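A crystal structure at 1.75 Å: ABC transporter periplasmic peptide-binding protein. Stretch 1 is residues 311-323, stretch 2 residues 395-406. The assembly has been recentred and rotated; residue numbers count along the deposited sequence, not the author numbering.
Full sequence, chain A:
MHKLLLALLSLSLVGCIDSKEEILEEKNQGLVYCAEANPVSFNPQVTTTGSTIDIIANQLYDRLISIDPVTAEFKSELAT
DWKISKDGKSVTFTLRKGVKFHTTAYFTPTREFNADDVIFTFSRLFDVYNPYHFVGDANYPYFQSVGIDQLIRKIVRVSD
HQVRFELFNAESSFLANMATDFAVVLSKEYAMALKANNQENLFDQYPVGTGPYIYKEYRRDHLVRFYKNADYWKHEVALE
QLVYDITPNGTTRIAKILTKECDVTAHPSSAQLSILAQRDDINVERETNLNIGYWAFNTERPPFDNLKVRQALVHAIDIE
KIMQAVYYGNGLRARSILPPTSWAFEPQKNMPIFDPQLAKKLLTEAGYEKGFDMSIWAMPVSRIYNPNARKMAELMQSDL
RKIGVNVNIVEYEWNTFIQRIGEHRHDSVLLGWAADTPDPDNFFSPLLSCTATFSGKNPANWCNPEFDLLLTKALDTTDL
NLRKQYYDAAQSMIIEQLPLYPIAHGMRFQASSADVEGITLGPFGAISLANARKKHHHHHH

Stretch 1 (311-323) QALVHAIDIEKIM
Stretch 2 (395-406) LMQSDLRKIGVN

A break between two helices exposes backbone groups that helical bonding would otherwise satisfy, and a neighbouring helix can use them as an anchor. Residues 311-323 and 395-406 of this periplasmic peptide-binding protein illustrate the principle, burying 571 Å² between them. In the first stretch a helix that enters from earlier in the chain gives way to a type I turn from Val314 to Ile317, closed by Ile317 N to Val314 O at 3.1 Å. Ile317 (phi/psi -97/120) is extended, Asp318 (-77/87) less so, and a new helix starts at Ile319. The second stretch enters already helical, and its helix runs nearly antiparallel to helix 319-323, at 162°, with the axes 10.9 Å apart at closest approach. The register pairs Ala316 with Leu400 (CA to CA 6.0 Å), Ile317 with Asp399 (5.9 Å) and Ile322 with Leu395 (7.3 Å).

The polar anchor is Asp399, whose CA-CB bond points toward the break. With chi1 at -78° (m) and chi2 at -15°, its OD2 accepts from Asp318 N at 2.8 Å, with a nearly straight N-H...O angle of 169°. Asp318 is itself the N-cap of the helix that starts at Ile319: its side chain, chi1 t, accepts at OD1 from Lys321 N, 3.3 Å away. One aspartate thus caps the helix while the other holds the capping residue's own amide.

Two waters extend this polar seam. One donates to Ala316 O (3.1 Å) and Asp399 O (2.6 Å), bridging the two backbones; the other donates to Asp318 O (2.6 Å) and to Asp399 OD2 (2.7 Å), so that this carboxylate oxygen receives both an amide and a water.

Apolar packing lines the rest of the contact. Leu400 (m, t) lies at its centre, its CD2 3.7 Å from Leu313 CD2 and 3.8 Å from Ala316 CB, its CG 4.0 Å from Ile317 CD1. The small Ala316, pointing toward the other stretch, also admits Ile403 (p, t), whose CD1 comes to 3.7 Å from Ala316 CB. Ile317 (m, m) places CG2 3.8 Å from Met396 CE. Farther along, Ile322 (m, t) sets CD1 4.2 Å from Met396 CG and CG1 4.2 Å from Leu395 CD1, while the aliphatic part of Lys321 covers Leu395, CG to CD2 3.9 Å.

Beyond its helix, the second stretch turns through a Schellman motif at Gly404 (93/19), with Val405 N bonded to Leu400 O at 2.8 Å. Val405 (chi1 t) then brings CG2 to 4.0 Å from Leu313 CD2.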

# COMPACT_ATOMS: atom_id res chain seq x y z
N GLN A 311 -7.94 15.90 20.67
CA GLN A 311 -6.96 16.96 20.88
C GLN A 311 -6.19 16.76 22.19
O GLN A 311 -4.96 16.87 22.23
CB GLN A 311 -7.65 18.32 20.87
CG GLN A 311 -8.41 18.59 19.59
CD GLN A 311 -9.31 19.80 19.68
OE1 GLN A 311 -9.90 20.21 18.68
NE2 GLN A 311 -9.43 20.38 20.87
N ALA A 312 -6.91 16.45 23.27
CA ALA A 312 -6.28 16.19 24.55
C ALA A 312 -5.22 15.07 24.48
O ALA A 312 -4.12 15.22 25.00
CB ALA A 312 -7.33 15.88 25.61
N LEU A 313 -5.54 13.96 23.81
CA LEU A 313 -4.63 12.82 23.77
C LEU A 313 -3.33 13.10 23.00
O LEU A 313 -2.25 12.68 23.41
CB LEU A 313 -5.33 11.61 23.15
CG LEU A 313 -6.45 10.89 23.91
CD1 LEU A 313 -7.27 10.05 22.95
CD2 LEU A 313 -5.89 10.04 25.03
N VAL A 314 -3.46 13.78 21.88
CA VAL A 314 -2.32 14.10 21.03
C VAL A 314 -1.26 14.93 21.76
O VAL A 314 -0.06 14.70 21.59
CB VAL A 314 -2.76 14.84 19.75
CG1 VAL A 314 -1.56 15.44 19.06
CG2 VAL A 314 -3.50 13.89 18.81
N HIS A 315 -1.70 15.90 22.56
CA HIS A 315 -0.78 16.81 23.26
C HIS A 315 0.07 16.09 24.32
O HIS A 315 1.06 16.64 24.80
CB HIS A 315 -1.54 17.98 23.90
CG HIS A 315 -1.94 19.05 22.94
ND1 HIS A 315 -1.03 19.69 22.12
CD2 HIS A 315 -3.14 19.61 22.67
CE1 HIS A 315 -1.67 20.59 21.38
NE2 HIS A 315 -2.95 20.56 21.70
N ALA A 316 -0.31 14.87 24.66
CA ALA A 316 0.38 14.11 25.69
C ALA A 316 1.58 13.35 25.13
O ALA A 316 2.34 12.74 25.88
CB ALA A 316 -0.57 13.15 26.35
N ILE A 317 1.74 13.38 23.81
CA ILE A 317 2.70 12.48 23.15
C ILE A 317 4.04 13.12 22.86
O ILE A 317 4.14 14.10 22.14
CB ILE A 317 2.11 11.90 21.86
CG1 ILE A 317 0.74 11.29 22.14
CG2 ILE A 317 3.04 10.83 21.30
CD1 ILE A 317 0.77 10.23 23.22
N ASP A 318 5.09 12.54 23.44
CA ASP A 318 6.44 13.03 23.24
C ASP A 318 6.94 12.60 21.88
O ASP A 318 7.57 11.56 21.74
CB ASP A 318 7.37 12.46 24.31
CG ASP A 318 8.70 13.20 24.39
OD1 ASP A 318 9.05 13.94 23.43
OD2 ASP A 318 9.41 13.05 25.41
N ILE A 319 6.65 13.41 20.87
CA ILE A 319 6.99 13.06 19.50
C ILE A 319 8.50 13.00 19.30
O ILE A 319 9.00 12.20 18.51
CB ILE A 319 6.35 14.03 18.48
CG1 ILE A 319 4.84 13.85 18.46
CG2 ILE A 319 6.87 13.75 17.07
CD1 ILE A 319 4.43 12.43 18.15
N GLU A 320 9.22 13.85 20.02
CA GLU A 320 10.66 13.95 19.80
C GLU A 320 11.40 12.75 20.38
O GLU A 320 12.50 12.41 19.92
CB GLU A 320 11.19 15.28 20.32
CG GLU A 320 10.84 16.47 19.42
CD GLU A 320 11.50 16.39 18.05
OE1 GLU A 320 12.64 15.87 17.97
OE2 GLU A 320 10.89 16.83 17.04
N LYS A 321 10.80 12.11 21.36
CA LYS A 321 11.36 10.91 21.96
C LYS A 321 11.12 9.71 21.06
O LYS A 321 11.92 8.76 21.03
CB LYS A 321 10.74 10.66 23.33
CG LYS A 321 11.07 9.31 23.95
CD LYS A 321 12.55 9.19 24.24
CE LYS A 321 12.85 7.94 25.03
NZ LYS A 321 14.29 7.86 25.38
N ILE A 322 10.01 9.74 20.33
CA ILE A 322 9.70 8.72 19.34
C ILE A 322 10.63 8.83 18.14
O ILE A 322 11.12 7.81 17.62
CB ILE A 322 8.23 8.78 18.88
CG1 ILE A 322 7.32 8.22 19.98
CG2 ILE A 322 8.04 8.00 17.59
CD1 ILE A 322 5.86 8.40 19.71
N MET A 323 10.91 10.05 17.71
CA MET A 323 11.83 10.28 16.58
C MET A 323 13.20 9.65 16.81
O MET A 323 13.91 9.32 15.87
CB MET A 323 11.97 11.77 16.28
CG MET A 323 10.67 12.43 15.82
SD MET A 323 9.73 11.45 14.60
CE MET A 323 10.74 11.58 13.14
N LEU A 395 5.98 3.64 24.36
CA LEU A 395 6.35 5.00 24.71
C LEU A 395 5.11 5.84 24.96
O LEU A 395 5.05 6.63 25.91
CB LEU A 395 7.22 5.63 23.62
CG LEU A 395 8.67 5.12 23.59
CD1 LEU A 395 9.27 5.25 22.21
CD2 LEU A 395 9.53 5.84 24.64
N MET A 396 4.09 5.67 24.12
CA MET A 396 2.85 6.43 24.27
C MET A 396 2.08 6.02 25.52
O MET A 396 1.46 6.84 26.18
CB MET A 396 1.98 6.27 23.03
CG MET A 396 2.58 6.88 21.78
SD MET A 396 1.68 6.34 20.32
CE MET A 396 1.41 7.91 19.51
N GLN A 397 2.15 4.73 25.84
CA GLN A 397 1.58 4.18 27.06
C GLN A 397 2.12 4.91 28.30
O GLN A 397 1.36 5.37 29.15
CB GLN A 397 1.88 2.68 27.13
CG GLN A 397 1.48 1.97 28.41
CD GLN A 397 1.68 0.46 28.31
OE1 GLN A 397 2.81 -0.04 28.25
NE2 GLN A 397 0.57 -0.27 28.29
N SER A 398 3.44 5.04 28.37
CA SER A 398 4.07 5.84 29.42
C SER A 398 3.61 7.31 29.40
O SER A 398 3.27 7.87 30.44
CB SER A 398 5.59 5.77 29.30
OG SER A 398 6.20 6.88 29.96
N ASP A 399 3.62 7.92 28.22
CA ASP A 399 3.24 9.33 28.10
C ASP A 399 1.82 9.60 28.60
O ASP A 399 1.59 10.58 29.31
CB ASP A 399 3.34 9.82 26.65
CG ASP A 399 4.76 10.11 26.24
OD1 ASP A 399 5.63 10.23 27.12
OD2 ASP A 399 5.00 10.25 25.02
N LEU A 400 0.87 8.73 28.22
CA LEU A 400 -0.55 8.95 28.51
C LEU A 400 -0.91 8.63 29.95
O LEU A 400 -1.77 9.28 30.53
CB LEU A 400 -1.41 8.11 27.57
CG LEU A 400 -1.49 8.62 26.13
CD1 LEU A 400 -2.00 7.54 25.20
CD2 LEU A 400 -2.35 9.86 26.04
N ARG A 401 -0.26 7.62 30.51
CA ARG A 401 -0.42 7.31 31.93
C ARG A 401 -0.25 8.57 32.77
O ARG A 401 -0.88 8.72 33.82
CB ARG A 401 0.58 6.24 32.36
CG ARG A 401 0.42 5.77 33.81
CD ARG A 401 1.55 4.83 34.23
NE ARG A 401 1.44 4.43 35.63
CZ ARG A 401 1.03 3.23 36.04
NH1 ARG A 401 0.69 2.30 35.15
NH2 ARG A 401 0.96 2.95 37.33
N LYS A 402 0.60 9.48 32.29
CA LYS A 402 0.97 10.68 33.06
C LYS A 402 -0.14 11.73 33.14
O LYS A 402 -0.19 12.53 34.09
CB LYS A 402 2.26 11.28 32.53
CG LYS A 402 3.49 10.41 32.78
CD LYS A 402 4.74 11.06 32.24
CE LYS A 402 5.93 10.13 32.37
NZ LYS A 402 7.15 10.70 31.73
N ILE A 403 -1.02 11.75 32.15
CA ILE A 403 -2.21 12.58 32.23
C ILE A 403 -3.37 11.72 32.69
O ILE A 403 -4.51 12.18 32.74
CB ILE A 403 -2.56 13.21 30.89
CG1 ILE A 403 -2.82 12.12 29.84
CG2 ILE A 403 -1.47 14.13 30.45
CD1 ILE A 403 -3.45 12.65 28.58
N GLY A 404 -3.09 10.45 33.00
CA GLY A 404 -4.08 9.57 33.57
C GLY A 404 -4.87 8.73 32.59
O GLY A 404 -5.95 8.22 32.92
N VAL A 405 -4.34 8.58 31.38
CA VAL A 405 -4.95 7.66 30.42
C VAL A 405 -4.25 6.30 30.43
O VAL A 405 -3.04 6.21 30.16
CB VAL A 405 -4.99 8.24 29.00
CG1 VAL A 405 -5.73 7.27 28.06
CG2 VAL A 405 -5.67 9.59 29.01
N ASN A 406 -5.02 5.27 30.74
CA ASN A 406 -4.53 3.92 30.94
C ASN A 406 -4.59 3.15 29.64
O ASN A 406 -5.64 2.67 29.23
CB ASN A 406 -5.35 3.23 32.05
CG ASN A 406 -5.10 1.73 32.14
OD1 ASN A 406 -3.96 1.25 32.07
ND2 ASN A 406 -6.18 0.97 32.32
O HOH W 1 2.54 13.00 28.95
O HOH W 2 6.98 9.63 23.32